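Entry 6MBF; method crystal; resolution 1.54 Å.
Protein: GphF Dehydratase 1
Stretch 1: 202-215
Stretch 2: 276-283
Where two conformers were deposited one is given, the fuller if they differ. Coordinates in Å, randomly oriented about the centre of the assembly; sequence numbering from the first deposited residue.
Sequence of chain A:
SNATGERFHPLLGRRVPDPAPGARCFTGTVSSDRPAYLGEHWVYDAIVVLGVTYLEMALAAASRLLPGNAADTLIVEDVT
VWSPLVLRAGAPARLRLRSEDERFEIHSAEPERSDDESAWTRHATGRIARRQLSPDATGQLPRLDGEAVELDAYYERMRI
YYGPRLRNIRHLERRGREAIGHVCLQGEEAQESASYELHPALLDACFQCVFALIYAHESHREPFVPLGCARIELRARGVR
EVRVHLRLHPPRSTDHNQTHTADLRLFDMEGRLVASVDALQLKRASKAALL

Stretch 1 202-215: LLDACFQCVFALIY
Stretch 2 276-283: SVDALQLK

Residues 202-214 form a helix that begins earlier in the chain, and residues 276-283 lie within a longer β-strand. The two axes come no closer than 11.3 Å, and their N-to-C directions make an angle of 62° (signed crossing angle -62°), so the strand crosses the helix obliquely. The register is set by two CA-CA pairs, Phe-207 with Leu-280 at 8.7 Å and Phe-211 with Leu-282 at 9.5 Å. No hydrogen bond joins the stretches; the 299 Å² buried between them, both sides summed, is covered by apolar side chains.

Backbone bonding is satisfied locally within the helix. Phe-207 N donates to Leu-203 O (2.9 Å), Phe-211 N to Phe-207 O (3.1 Å), and Ile-214 N to Val-210 O (3.0 Å), the i to i-4 pattern that places these side chains along a common side. The strand has extended torsions (Val-277 -124/120, Leu-282 -114/141), broken at Ala-279, whose phi/psi of 56/56 is left-handed. Leu-280 follows at -63/122. The local irregularity accompanies a break in strict alternation: Val-277, Leu-280 and Leu-282 all point CA-to-CB toward the helix, with two residues between the first pair and one between the second.

The best-defined interaction is a CH-pi contact. Leu-280 (chi1 t, chi2 p) sets CD2 3.6 Å from the centroid of the Phe-207 ring, only 9° off the ring normal, so the methyl sits almost centrally over one face; its nearest ring atom is Phe-207 CD1, 3.7 Å from Leu-280 CD2. Phe-207 has chi1 m (-68°) and chi2 -1°. Val-277, with chi1 t, instead meets the edge of this ring, its CG2 lying 4.3 Å from Phe-207 CE1.

The remaining contacts are aliphatic or edge-on packing. Leu-203 (t, p) reaches Val-277 loosely, CD1 to CG2 at 4.4 Å. Further along, Leu-282 (m, t) directs CD1 into a pocket of three helix residues: it is 3.8 Å from Phe-211 CE1, 3.8 Å from Ile-214 CD1 and 4.1 Å from Val-210 CG1. Phe-211 (chi1 m, chi2 -14°) leaves its CA sideways, but the ring end comes nearer the strand and offers its edge to that methyl. Ile-214 is m, t and Val-210 t; both point toward the strand.

A polar link lies within the helix, outside this packing: Gln-208 NE2 donates to Asp-204 OD2 at 2.8 Å with an N-H...acceptor angle of 170°, joining side chains one turn apart.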

# COMPACT_ATOMS: atom_id res chain seq x y z
N LEU A 202 4.27 -4.82 -4.68
CA LEU A 202 5.23 -5.37 -3.73
C LEU A 202 4.79 -5.10 -2.29
O LEU A 202 4.80 -6.01 -1.45
CB LEU A 202 6.62 -4.80 -4.00
CG LEU A 202 7.79 -5.43 -3.23
CD1 LEU A 202 9.05 -5.36 -4.05
CD2 LEU A 202 8.00 -4.73 -1.90
N LEU A 203 4.40 -3.87 -1.97
CA LEU A 203 3.96 -3.60 -0.60
C LEU A 203 2.68 -4.34 -0.27
O LEU A 203 2.54 -4.87 0.84
CB LEU A 203 3.81 -2.09 -0.38
CG LEU A 203 3.52 -1.72 1.07
CD1 LEU A 203 4.64 -2.19 2.01
CD2 LEU A 203 3.29 -0.20 1.20
N ASP A 204 1.74 -4.44 -1.22
CA ASP A 204 0.55 -5.26 -0.99
C ASP A 204 0.91 -6.70 -0.68
O ASP A 204 0.29 -7.33 0.19
CB ASP A 204 -0.39 -5.21 -2.20
CG ASP A 204 -1.52 -6.21 -2.09
OD1 ASP A 204 -2.47 -5.95 -1.31
OD2 ASP A 204 -1.45 -7.26 -2.77
N ALA A 205 1.90 -7.26 -1.38
CA ALA A 205 2.34 -8.62 -1.09
C ALA A 205 2.83 -8.74 0.36
O ALA A 205 2.54 -9.73 1.04
CB ALA A 205 3.43 -9.05 -2.07
N CYS A 206 3.56 -7.74 0.85
CA CYS A 206 3.99 -7.76 2.24
C CYS A 206 2.80 -7.71 3.19
O CYS A 206 2.76 -8.43 4.19
CB CYS A 206 4.95 -6.59 2.51
SG CYS A 206 6.51 -6.67 1.58
N PHE A 207 1.81 -6.86 2.89
CA PHE A 207 0.63 -6.81 3.74
C PHE A 207 -0.15 -8.12 3.67
O PHE A 207 -0.72 -8.56 4.67
CB PHE A 207 -0.25 -5.62 3.36
CG PHE A 207 0.35 -4.26 3.68
CD1 PHE A 207 1.60 -4.14 4.29
CD2 PHE A 207 -0.34 -3.11 3.35
CE1 PHE A 207 2.14 -2.86 4.58
CE2 PHE A 207 0.19 -1.85 3.63
CZ PHE A 207 1.42 -1.72 4.24
N GLN A 208 -0.14 -8.79 2.50
CA GLN A 208 -0.83 -10.07 2.40
C GLN A 208 -0.16 -11.15 3.25
O GLN A 208 -0.82 -12.11 3.66
CB GLN A 208 -0.92 -10.51 0.93
CG GLN A 208 -1.96 -9.73 0.10
CD GLN A 208 -2.39 -10.51 -1.10
OE1 GLN A 208 -2.78 -11.68 -0.98
NE2 GLN A 208 -2.32 -9.90 -2.29
N CYS A 209 1.15 -11.03 3.52
CA CYS A 209 1.79 -11.91 4.50
C CYS A 209 1.12 -11.78 5.86
O CYS A 209 0.96 -12.77 6.58
CB CYS A 209 3.28 -11.60 4.60
SG CYS A 209 4.26 -11.99 3.13
N VAL A 210 0.73 -10.56 6.25
CA VAL A 210 -0.00 -10.39 7.50
C VAL A 210 -1.35 -11.09 7.41
O VAL A 210 -1.77 -11.78 8.35
CB VAL A 210 -0.17 -8.89 7.85
CG1 VAL A 210 -0.82 -8.75 9.24
CG2 VAL A 210 1.15 -8.15 7.79
N PHE A 211 -2.04 -10.93 6.27
CA PHE A 211 -3.32 -11.61 6.06
C PHE A 211 -3.18 -13.11 6.23
O PHE A 211 -4.03 -13.76 6.86
CB PHE A 211 -3.86 -11.31 4.66
CG PHE A 211 -4.26 -9.87 4.43
CD1 PHE A 211 -4.41 -8.97 5.47
CD2 PHE A 211 -4.53 -9.45 3.13
CE1 PHE A 211 -4.81 -7.66 5.21
CE2 PHE A 211 -4.92 -8.14 2.87
CZ PHE A 211 -5.06 -7.26 3.91
N ALA A 212 -2.13 -13.69 5.64
CA ALA A 212 -1.95 -15.14 5.68
C ALA A 212 -1.79 -15.63 7.12
O ALA A 212 -2.26 -16.72 7.46
CB ALA A 212 -0.74 -15.54 4.83
N LEU A 213 -1.14 -14.85 7.98
CA LEU A 213 -1.04 -15.24 9.38
C LEU A 213 -2.39 -15.14 10.08
O LEU A 213 -2.81 -16.07 10.77
CB LEU A 213 0.01 -14.38 10.09
CG LEU A 213 1.32 -15.11 10.31
CD1 LEU A 213 1.99 -15.39 8.96
CD2 LEU A 213 2.23 -14.31 11.22
N ILE A 214 -3.09 -14.02 9.89
CA ILE A 214 -4.40 -13.83 10.51
C ILE A 214 -5.35 -14.97 10.12
O ILE A 214 -5.98 -15.59 10.98
CB ILE A 214 -4.99 -12.47 10.11
CG1 ILE A 214 -4.18 -11.32 10.74
CG2 ILE A 214 -6.46 -12.38 10.50
CD1 ILE A 214 -4.46 -9.97 10.11
N TYR A 215 -5.45 -15.27 8.82
CA TYR A 215 -6.49 -16.16 8.32
C TYR A 215 -6.20 -17.62 8.62
O TYR A 215 -7.05 -18.48 8.35
CB TYR A 215 -6.69 -15.94 6.81
CG TYR A 215 -7.29 -14.58 6.51
CD1 TYR A 215 -6.90 -13.85 5.39
CD2 TYR A 215 -8.26 -14.03 7.35
CE1 TYR A 215 -7.46 -12.60 5.12
CE2 TYR A 215 -8.82 -12.79 7.08
CZ TYR A 215 -8.41 -12.08 5.97
OH TYR A 215 -8.97 -10.86 5.71
N SER A 276 10.26 0.43 6.27
CA SER A 276 9.72 0.05 7.57
C SER A 276 8.32 0.60 7.72
O SER A 276 8.06 1.76 7.38
CB SER A 276 10.59 0.56 8.72
OG SER A 276 10.67 1.97 8.68
N VAL A 277 7.43 -0.22 8.26
CA VAL A 277 6.01 0.11 8.42
C VAL A 277 5.67 -0.07 9.89
O VAL A 277 5.83 -1.17 10.44
CB VAL A 277 5.11 -0.78 7.54
CG1 VAL A 277 3.65 -0.44 7.81
CG2 VAL A 277 5.43 -0.60 6.05
N ASP A 278 5.23 1.00 10.54
CA ASP A 278 4.86 0.96 11.95
C ASP A 278 3.35 1.07 12.09
O ASP A 278 2.74 2.01 11.58
CB ASP A 278 5.52 2.09 12.75
CG ASP A 278 7.03 1.98 12.77
OD1 ASP A 278 7.71 3.03 12.71
OD2 ASP A 278 7.53 0.84 12.82
N ALA A 279 2.75 0.12 12.81
CA ALA A 279 1.34 0.15 13.18
C ALA A 279 0.44 0.28 11.95
O ALA A 279 -0.38 1.20 11.83
CB ALA A 279 1.08 1.28 14.19
N LEU A 280 0.60 -0.66 11.03
CA LEU A 280 -0.43 -0.87 10.03
C LEU A 280 -1.71 -1.32 10.75
O LEU A 280 -1.70 -2.31 11.48
CB LEU A 280 0.03 -1.92 9.03
CG LEU A 280 -1.01 -2.36 8.00
CD1 LEU A 280 -1.35 -1.21 7.07
CD2 LEU A 280 -0.52 -3.57 7.21
N GLN A 281 -2.79 -0.57 10.57
CA GLN A 281 -4.04 -0.83 11.27
C GLN A 281 -5.02 -1.46 10.29
O GLN A 281 -5.30 -0.88 9.23
CB GLN A 281 -4.58 0.46 11.88
CG GLN A 281 -3.71 0.95 13.05
CD GLN A 281 -3.57 2.46 13.12
OE1 GLN A 281 -2.53 3.02 12.77
NE2 GLN A 281 -4.61 3.12 13.61
N LEU A 282 -5.51 -2.65 10.62
CA LEU A 282 -6.42 -3.40 9.76
C LEU A 282 -7.79 -3.51 10.41
O LEU A 282 -7.89 -3.72 11.62
CB LEU A 282 -5.88 -4.81 9.49
CG LEU A 282 -4.47 -4.94 8.91
CD1 LEU A 282 -4.12 -6.43 8.78
CD2 LEU A 282 -4.42 -4.24 7.57
N LYS A 283 -8.84 -3.40 9.61
CA LYS A 283 -10.19 -3.55 10.12
C LYS A 283 -11.03 -4.33 9.11
O LYS A 283 -10.88 -4.14 7.90
CB LYS A 283 -10.84 -2.19 10.42
CG LYS A 283 -12.18 -2.30 11.13
CD LYS A 283 -12.72 -0.93 11.52
CE LYS A 283 -14.02 -1.07 12.30
NZ LYS A 283 -14.52 0.25 12.75